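Local coordinates for protein binary enterotoxin of Clostridium perfringens component a (Clostridium perfringens, PDB 5H04) that binds NADH and, as the enzymatic component of a binary enterotoxin, probably transfers ADP-ribose from NAD(+) to a protein of the host cell, at residues Ser185-Gly190 / Asp207-Leu212; Tyr91-Glu96 / Met143-Ile148; Pro290-Thr295 / Arg359-Asn364. All coordinates share one frame; numbering follows the deposited sequence.

Contact 1 of 3, residues Ser185-Gly190 / Asp207-Leu212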
# COMPACT_ATOMS: atom_id res chain seq x y z
N SER A 185 7.03 -2.50 -2.74
CA SER A 185 6.06 -3.52 -2.35
C SER A 185 6.73 -4.88 -2.44
O SER A 185 7.76 -5.05 -3.09
CB SER A 185 4.80 -3.48 -3.24
OG SER A 185 4.19 -2.21 -3.24
N LEU A 186 6.13 -5.86 -1.76
CA LEU A 186 6.67 -7.21 -1.71
C LEU A 186 5.76 -8.13 -2.52
O LEU A 186 4.54 -8.10 -2.37
CB LEU A 186 6.81 -7.68 -0.25
CG LEU A 186 7.31 -9.08 0.10
CD1 LEU A 186 7.90 -9.13 1.53
CD2 LEU A 186 6.20 -10.13 -0.04
N LYS A 187 6.37 -8.98 -3.34
CA LYS A 187 5.66 -9.95 -4.16
C LYS A 187 6.28 -11.31 -3.89
O LYS A 187 7.46 -11.53 -4.17
CB LYS A 187 5.74 -9.58 -5.65
CG LYS A 187 5.24 -10.65 -6.62
CD LYS A 187 5.14 -10.07 -8.04
CE LYS A 187 5.14 -11.14 -9.14
NZ LYS A 187 5.98 -10.76 -10.33
N ALA A 188 5.50 -12.21 -3.30
CA ALA A 188 6.04 -13.50 -2.91
C ALA A 188 6.38 -14.34 -4.14
O ALA A 188 5.66 -14.33 -5.15
CB ALA A 188 5.04 -14.24 -2.02
N THR A 189 7.51 -15.04 -4.06
CA THR A 189 8.01 -15.91 -5.11
C THR A 189 8.19 -17.35 -4.65
O THR A 189 8.58 -18.20 -5.47
CB THR A 189 9.35 -15.39 -5.63
OG1 THR A 189 10.30 -15.39 -4.54
CG2 THR A 189 9.19 -13.97 -6.20
N GLY A 190 7.95 -17.66 -3.37
CA GLY A 190 8.11 -19.02 -2.89
C GLY A 190 7.85 -19.09 -1.41
O GLY A 190 7.90 -18.08 -0.69
N ASP A 207 10.22 -10.93 -4.11
CA ASP A 207 10.87 -9.85 -4.86
C ASP A 207 10.43 -8.49 -4.34
O ASP A 207 9.25 -8.28 -4.02
CB ASP A 207 10.54 -9.90 -6.36
CG ASP A 207 11.25 -11.04 -7.09
OD1 ASP A 207 12.16 -11.68 -6.52
OD2 ASP A 207 10.90 -11.26 -8.27
N LEU A 208 11.37 -7.54 -4.34
CA LEU A 208 11.03 -6.14 -4.13
C LEU A 208 10.60 -5.53 -5.47
O LEU A 208 11.37 -5.55 -6.43
CB LEU A 208 12.22 -5.38 -3.55
CG LEU A 208 11.90 -3.92 -3.14
CD1 LEU A 208 11.65 -3.86 -1.65
CD2 LEU A 208 13.02 -2.96 -3.52
N ILE A 209 9.37 -5.01 -5.53
CA ILE A 209 8.82 -4.46 -6.77
C ILE A 209 8.34 -3.03 -6.51
O ILE A 209 8.13 -2.61 -5.37
CB ILE A 209 7.66 -5.32 -7.34
CG1 ILE A 209 6.43 -5.21 -6.45
CG2 ILE A 209 8.10 -6.77 -7.51
CD1 ILE A 209 5.13 -5.63 -7.11
N LYS A 210 8.18 -2.26 -7.58
CA LYS A 210 7.74 -0.87 -7.43
C LYS A 210 6.46 -0.69 -8.24
O LYS A 210 6.49 -0.77 -9.47
CB LYS A 210 8.83 0.11 -7.86
CG LYS A 210 8.47 1.58 -7.61
CD LYS A 210 9.69 2.49 -7.72
CE LYS A 210 9.32 3.96 -7.63
NZ LYS A 210 8.64 4.31 -6.35
N GLN A 211 5.34 -0.49 -7.55
CA GLN A 211 4.05 -0.24 -8.18
C GLN A 211 3.85 1.24 -8.43
O GLN A 211 4.32 2.08 -7.65
CB GLN A 211 2.90 -0.73 -7.30
CG GLN A 211 3.05 -2.12 -6.75
CD GLN A 211 1.77 -2.60 -6.12
OE1 GLN A 211 0.83 -2.99 -6.82
NE2 GLN A 211 1.70 -2.54 -4.78
N LEU A 212 3.13 1.56 -9.50
CA LEU A 212 2.75 2.95 -9.75
C LEU A 212 1.76 3.40 -8.68
O LEU A 212 0.69 2.80 -8.51
CB LEU A 212 2.15 3.09 -11.14
CG LEU A 212 1.80 4.49 -11.61
CD1 LEU A 212 3.04 5.37 -11.63
CD2 LEU A 212 1.17 4.41 -13.00
O HOH W 1 5.23 -0.13 -4.53
O HOH W 2 9.00 -12.16 -10.03
O HOH W 3 12.56 -13.90 -4.95

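Contact 2 of 3, residues Tyr91-Glu96 / Met143-Ile148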
# COMPACT_ATOMS: atom_id res chain seq x y z
N TYR A 91 20.12 -10.17 -2.18
CA TYR A 91 19.16 -10.81 -1.30
C TYR A 91 19.37 -10.33 0.13
O TYR A 91 20.51 -10.22 0.59
CB TYR A 91 19.29 -12.33 -1.35
CG TYR A 91 18.87 -12.98 -2.67
CD1 TYR A 91 19.76 -13.06 -3.75
CD2 TYR A 91 17.60 -13.52 -2.83
CE1 TYR A 91 19.37 -13.66 -4.95
CE2 TYR A 91 17.21 -14.12 -4.03
CZ TYR A 91 18.11 -14.18 -5.09
OH TYR A 91 17.72 -14.79 -6.28
N VAL A 92 18.27 -10.03 0.83
CA VAL A 92 18.31 -9.56 2.22
C VAL A 92 17.34 -10.37 3.07
O VAL A 92 16.51 -11.13 2.57
CB VAL A 92 17.99 -8.05 2.34
CG1 VAL A 92 19.08 -7.21 1.65
CG2 VAL A 92 16.58 -7.72 1.76
N TYR A 93 17.44 -10.18 4.38
CA TYR A 93 16.74 -11.02 5.34
C TYR A 93 16.11 -10.16 6.42
O TYR A 93 16.68 -9.16 6.83
CB TYR A 93 17.69 -12.04 6.00
CG TYR A 93 18.38 -12.97 5.02
CD1 TYR A 93 19.49 -12.54 4.30
CD2 TYR A 93 17.92 -14.26 4.82
CE1 TYR A 93 20.12 -13.38 3.39
CE2 TYR A 93 18.56 -15.12 3.92
CZ TYR A 93 19.65 -14.67 3.21
OH TYR A 93 20.28 -15.49 2.31
N TYR A 94 14.92 -10.56 6.88
CA TYR A 94 14.34 -10.00 8.09
C TYR A 94 13.23 -10.91 8.59
O TYR A 94 12.48 -11.45 7.79
CB TYR A 94 13.81 -8.57 7.87
CG TYR A 94 12.72 -8.41 6.83
CD1 TYR A 94 13.03 -8.27 5.48
CD2 TYR A 94 11.38 -8.35 7.20
CE1 TYR A 94 12.04 -8.09 4.52
CE2 TYR A 94 10.37 -8.18 6.25
CZ TYR A 94 10.72 -8.06 4.91
OH TYR A 94 9.73 -7.89 3.96
N TYR A 95 13.13 -11.06 9.91
CA TYR A 95 11.96 -11.71 10.49
C TYR A 95 10.75 -10.77 10.43
O TYR A 95 10.88 -9.55 10.50
CB TYR A 95 12.23 -12.08 11.96
CG TYR A 95 13.19 -13.23 12.17
CD1 TYR A 95 12.85 -14.52 11.80
CD2 TYR A 95 14.41 -13.03 12.80
CE1 TYR A 95 13.72 -15.60 12.03
CE2 TYR A 95 15.28 -14.08 13.04
CZ TYR A 95 14.94 -15.36 12.65
OH TYR A 95 15.82 -16.41 12.90
N GLU A 96 9.56 -11.37 10.32
CA GLU A 96 8.35 -10.59 10.06
C GLU A 96 7.15 -11.17 10.82
O GLU A 96 7.08 -12.37 11.08
CB GLU A 96 8.03 -10.55 8.56
CG GLU A 96 6.83 -9.65 8.14
CD GLU A 96 7.07 -8.18 8.46
OE1 GLU A 96 7.26 -7.37 7.52
OE2 GLU A 96 7.05 -7.83 9.66
N MET A 143 21.84 -8.51 6.23
CA MET A 143 22.53 -9.01 5.05
C MET A 143 22.66 -10.52 4.99
O MET A 143 22.95 -11.05 3.92
CB MET A 143 23.94 -8.41 4.97
CG MET A 143 23.94 -6.89 4.86
SD MET A 143 25.63 -6.28 4.70
CE MET A 143 26.27 -6.56 6.35
N THR A 144 22.48 -11.21 6.11
CA THR A 144 22.68 -12.64 6.18
C THR A 144 21.52 -13.29 6.93
O THR A 144 20.81 -12.65 7.70
CB THR A 144 24.01 -12.99 6.90
OG1 THR A 144 24.07 -12.32 8.16
CG2 THR A 144 25.21 -12.57 6.05
N GLU A 145 21.35 -14.58 6.68
CA GLU A 145 20.33 -15.36 7.37
C GLU A 145 20.53 -15.27 8.88
O GLU A 145 21.63 -15.58 9.37
CB GLU A 145 20.37 -16.82 6.92
CG GLU A 145 19.23 -17.64 7.51
CD GLU A 145 19.48 -19.14 7.39
OE1 GLU A 145 19.39 -19.66 6.26
OE2 GLU A 145 19.77 -19.78 8.43
N PRO A 146 19.52 -14.86 9.65
CA PRO A 146 19.72 -14.71 11.10
C PRO A 146 20.13 -16.02 11.76
O PRO A 146 19.71 -17.10 11.32
CB PRO A 146 18.35 -14.23 11.58
CG PRO A 146 17.76 -13.52 10.39
CD PRO A 146 18.20 -14.35 9.21
N ASP A 147 20.95 -15.93 12.80
CA ASP A 147 21.47 -17.05 13.56
C ASP A 147 20.90 -17.01 14.98
O ASP A 147 21.40 -17.69 15.88
CB ASP A 147 23.01 -17.01 13.52
CG ASP A 147 23.66 -18.15 14.32
OD1 ASP A 147 23.00 -19.24 14.44
OD2 ASP A 147 24.81 -18.00 14.78
N ILE A 148 19.85 -16.22 15.19
CA ILE A 148 19.27 -15.93 16.50
C ILE A 148 17.77 -16.16 16.46
O ILE A 148 17.13 -16.09 15.41
CB ILE A 148 19.59 -14.48 16.97
CG1 ILE A 148 19.24 -13.40 15.91
CG2 ILE A 148 21.04 -14.35 17.34
CD1 ILE A 148 17.85 -12.79 16.03
O HOH W 4 23.05 -11.15 1.12

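Contact 3 of 3, residues Pro290-Thr295 / Arg359-Asn364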
# COMPACT_ATOMS: atom_id res chain seq x y z
N PRO A 290 -4.11 0.81 -18.33
CA PRO A 290 -2.98 0.34 -19.15
C PRO A 290 -1.81 -0.24 -18.37
O PRO A 290 -0.92 -0.84 -19.00
CB PRO A 290 -2.54 1.62 -19.88
CG PRO A 290 -2.89 2.73 -18.88
CD PRO A 290 -4.20 2.28 -18.26
N GLU A 291 -1.77 -0.06 -17.05
CA GLU A 291 -0.74 -0.64 -16.19
C GLU A 291 -1.28 -0.70 -14.77
O GLU A 291 -2.12 0.11 -14.38
CB GLU A 291 0.55 0.17 -16.23
CG GLU A 291 0.40 1.57 -15.67
CD GLU A 291 1.61 2.45 -15.95
OE1 GLU A 291 2.74 2.06 -15.60
OE2 GLU A 291 1.40 3.53 -16.54
N ASP A 292 -0.79 -1.68 -14.00
CA ASP A 292 -1.15 -1.79 -12.59
C ASP A 292 -0.96 -0.44 -11.90
O ASP A 292 0.07 0.22 -12.08
CB ASP A 292 -0.27 -2.82 -11.87
CG ASP A 292 -0.47 -4.25 -12.35
OD1 ASP A 292 -1.42 -4.58 -13.11
OD2 ASP A 292 0.36 -5.09 -11.92
N ILE A 293 -1.94 -0.02 -11.10
CA ILE A 293 -1.87 1.27 -10.42
C ILE A 293 -2.56 1.14 -9.06
O ILE A 293 -3.51 0.37 -8.90
CB ILE A 293 -2.50 2.39 -11.27
CG1 ILE A 293 -2.23 3.78 -10.66
CG2 ILE A 293 -4.02 2.16 -11.45
CD1 ILE A 293 -2.62 4.98 -11.57
N ILE A 294 -2.07 1.91 -8.09
CA ILE A 294 -2.74 2.03 -6.80
C ILE A 294 -3.69 3.21 -6.84
O ILE A 294 -3.31 4.32 -7.25
CB ILE A 294 -1.71 2.21 -5.67
CG1 ILE A 294 -0.73 1.03 -5.63
CG2 ILE A 294 -2.41 2.44 -4.32
CD1 ILE A 294 -1.38 -0.35 -5.63
N THR A 295 -4.93 3.00 -6.40
CA THR A 295 -5.88 4.11 -6.25
C THR A 295 -6.47 4.05 -4.85
O THR A 295 -6.26 3.08 -4.11
CB THR A 295 -6.99 4.10 -7.31
OG1 THR A 295 -7.86 2.97 -7.12
CG2 THR A 295 -6.41 4.07 -8.72
N ARG A 359 -6.94 1.29 -0.12
CA ARG A 359 -5.70 1.40 -0.89
C ARG A 359 -5.75 0.23 -1.86
O ARG A 359 -5.43 -0.89 -1.48
CB ARG A 359 -4.45 1.35 -0.00
CG ARG A 359 -3.15 1.46 -0.81
CD ARG A 359 -1.97 1.98 0.01
NE ARG A 359 -1.57 1.05 1.06
CZ ARG A 359 -0.63 1.33 1.96
NH1 ARG A 359 -0.02 2.51 1.91
NH2 ARG A 359 -0.33 0.45 2.89
N LEU A 360 -6.16 0.49 -3.10
CA LEU A 360 -6.62 -0.56 -4.01
C LEU A 360 -5.58 -0.81 -5.08
O LEU A 360 -5.19 0.10 -5.82
CB LEU A 360 -7.95 -0.17 -4.64
CG LEU A 360 -8.54 -1.08 -5.71
CD1 LEU A 360 -9.02 -2.40 -5.13
CD2 LEU A 360 -9.68 -0.37 -6.45
N HIS A 361 -5.15 -2.07 -5.19
CA HIS A 361 -4.39 -2.48 -6.36
C HIS A 361 -5.37 -2.65 -7.51
O HIS A 361 -6.20 -3.57 -7.49
CB HIS A 361 -3.63 -3.78 -6.08
CG HIS A 361 -2.96 -4.33 -7.29
ND1 HIS A 361 -1.64 -4.07 -7.60
CD2 HIS A 361 -3.44 -5.09 -8.31
CE1 HIS A 361 -1.33 -4.66 -8.74
NE2 HIS A 361 -2.41 -5.29 -9.19
N LEU A 362 -5.26 -1.78 -8.52
CA LEU A 362 -6.13 -1.76 -9.68
C LEU A 362 -5.38 -2.35 -10.86
O LEU A 362 -4.50 -1.69 -11.42
CB LEU A 362 -6.57 -0.32 -9.98
CG LEU A 362 -7.53 -0.10 -11.15
CD1 LEU A 362 -8.81 -0.91 -10.96
CD2 LEU A 362 -7.86 1.40 -11.31
N PRO A 363 -5.68 -3.57 -11.28
CA PRO A 363 -4.81 -4.24 -12.26
C PRO A 363 -4.91 -3.66 -13.65
O PRO A 363 -5.94 -3.13 -14.07
CB PRO A 363 -5.29 -5.70 -12.24
CG PRO A 363 -6.05 -5.84 -11.01
CD PRO A 363 -6.66 -4.49 -10.70
N ASN A 364 -3.79 -3.77 -14.36
CA ASN A 364 -3.78 -3.71 -15.81
C ASN A 364 -4.96 -4.51 -16.36
O ASN A 364 -5.17 -5.66 -15.97
CB ASN A 364 -2.45 -4.29 -16.31
CG ASN A 364 -2.27 -4.19 -17.82
OD1 ASN A 364 -3.22 -3.97 -18.56
ND2 ASN A 364 -1.03 -4.33 -18.26

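Contact 1 of 3, residues Ser185-Gly190 / Asp207-Leu212
Ser185-Lys187 and Asp207-Ile209 pair as antiparallel strands at the open end of the hairpin formed by strands 185-196 and 199-209, within the sheet of the first ADP-ribosyltransferase-like region. Ser185 and Ile209 form one hydrogen-bonded pair, with 2.9 Å from Ser185 N to Ile209 O, and Lys187 and Asp207 form the next. Leu186 and Leu208 make the non-hydrogen-bonded pair between them and turn to the other face of the sheet. Beyond the strand, Gln211 reaches back along its extended chain. Its NE2 donates to Ser185 OG over 2.9 Å, with the hydroxyl close to the amide plane. With chi1 at -56°, Ser185 OG stands beside its own backbone N, where a water 2.7 Å away links it to Gln211 N; the hydroxyl is thus held by both the side chain and, through water, the backbone of Gln211. Ile209 CG1 packs alongside Ser185 CB at 4.0 Å. At the far end Thr189 CG2 lies 3.7 Å from Asp207 CG, the two side chains crossing almost at right angles, and a water joins Thr189 OG1 to Asp207 OD1. Lys187 NZ remains 5.4 Å from Asp207 OD2; a water bonded to that oxygen links weakly to NZ, and any attraction is probably modest. Past this pair, Thr189 and Gly190 both face Asp205 in a classic beta bulge. Strand 154-160 continues the sheet beside 199-209, its Leu158 and Leu160 touching Leu208, while strand 132-134 flanks 185-196 and meets Ser185 through Ile134; Gln211 OE1 is taken by His361.

Contact 2 of 3, residues Tyr91-Glu96 / Met143-Ile148
Pro146 is the apolar centre, touching two tyrosines of strand 90-96: its CB lies 3.4 Å from Tyr95 CE2, and its CD is 4.0 Å from Tyr93 CB. The proline ring and Tyr95 slide past each other in opposite directions, and Ile148 CD1 extends the patch at 4.1 Å from Tyr95 CE2. Next to it, the peptide joining Thr144 to Glu145 lies over one face of the Tyr93 ring. Glu145 N sits above the ring centre and Thr144 C, 3.4 Å from Tyr93 CD1, nearer the rim, while Met143 O approaches the ring edge. Tyr93 is set for this by chi1 of -59°, which turns CG away from its carbonyl carbon and beside its backbone N. Its hydroxyl is bound by Asp9, and its ring also stacks with His157. At one polar margin Tyr95 OH gives a weak hydrogen bond to Ile148 O over 2.8 Å. At the other a water donates to both Tyr91 O and Met143 O, each 2.8 Å away, and so spans two acceptors that could not bond directly. Thr142, just before residues 143-148, bonds Tyr93 through its backbone and, by OG1, Tyr93 O. Between the two segments themselves no strand ladder forms: 143-148 fits the edge strand mainly by proline-aromatic and peptide-on-ring packing, with sparse polar links at its two ends.

Contact 3 of 3, residues Pro290-Thr295 / Arg359-Asn364
Ile293-Thr295 and Leu360-Leu362 form an antiparallel ladder whose two hydrogen-bonded pairs are Ile293 with Leu362 and Thr295 with Leu360. Leu362 N reaches Ile293 O at 2.8 Å. On the face shared by these pairs, Ile293 and Leu362 lie side by side, CG2 of the isoleucine 3.8 Å from CB of the leucine, and Leu362 CD2 also touches Thr295 CG2 at 4.0 Å. The opposite face carries Ile294 and His361. The branches of Ile294 part along the neighbouring strand: CG2 meets Arg359 CG at 3.7 Å, whereas CD1 comes within 3.8 Å of His361 CA. Where the ladder ends, chi1 of -66° sets the Asp292 carboxylate beside its own backbone N, from where OD1 accepts from Asn364 N at 2.8 Å through the anti lone pair. OD2 lies near the plane of the His361 ring, 3.6 Å from CE1 without a hydrogen bond, carboxylate and imidazole planes 67° apart. The nearby carboxylate could favour a protonated imidazole. In the second shell Gln211 holds His361 ND1, and Asp415 and Asp136 form salt bridges with Arg359. The ladder is the edge of the sheet in the ADP-ribosyltransferase region that binds NADH: 293-299 is outermost, then 356-362, then 409-418, whose Leu418 touches Leu360 and Leu362. Trp224 of helix 218-234 packs on Pro290 and Ile293 and bonds Glu291 OE2, tying the loop to that helix; strand 132-134 of the other sheet meets Ile294 through Ile134.

Contacts 1 and 2 both reach one five-stranded sheet, their centres 18 Å apart, and meet where Leu186 CD1 packs on Tyr94 OH at 3.3 Å. Contact 3 belongs to a second sheet with the same 1-3-5-4-2 strand order, in the other ADP-ribosyltransferase-like region. The end of contact 1, Gln211 and Leu212, joins the two sheets: Gln211 OE1 lies 2.8 Å from His361 ND1, and Leu212 O 2.9 Å from Ile294 N. Contacts 2 and 3 stay apart, about 12 Å between nearest atoms. Contact 3 is the one near the nucleotide, the side chain of Thr295 being about 9 Å from bound NADH and about 7 Å from that of Arg297, an NADH-binding residue.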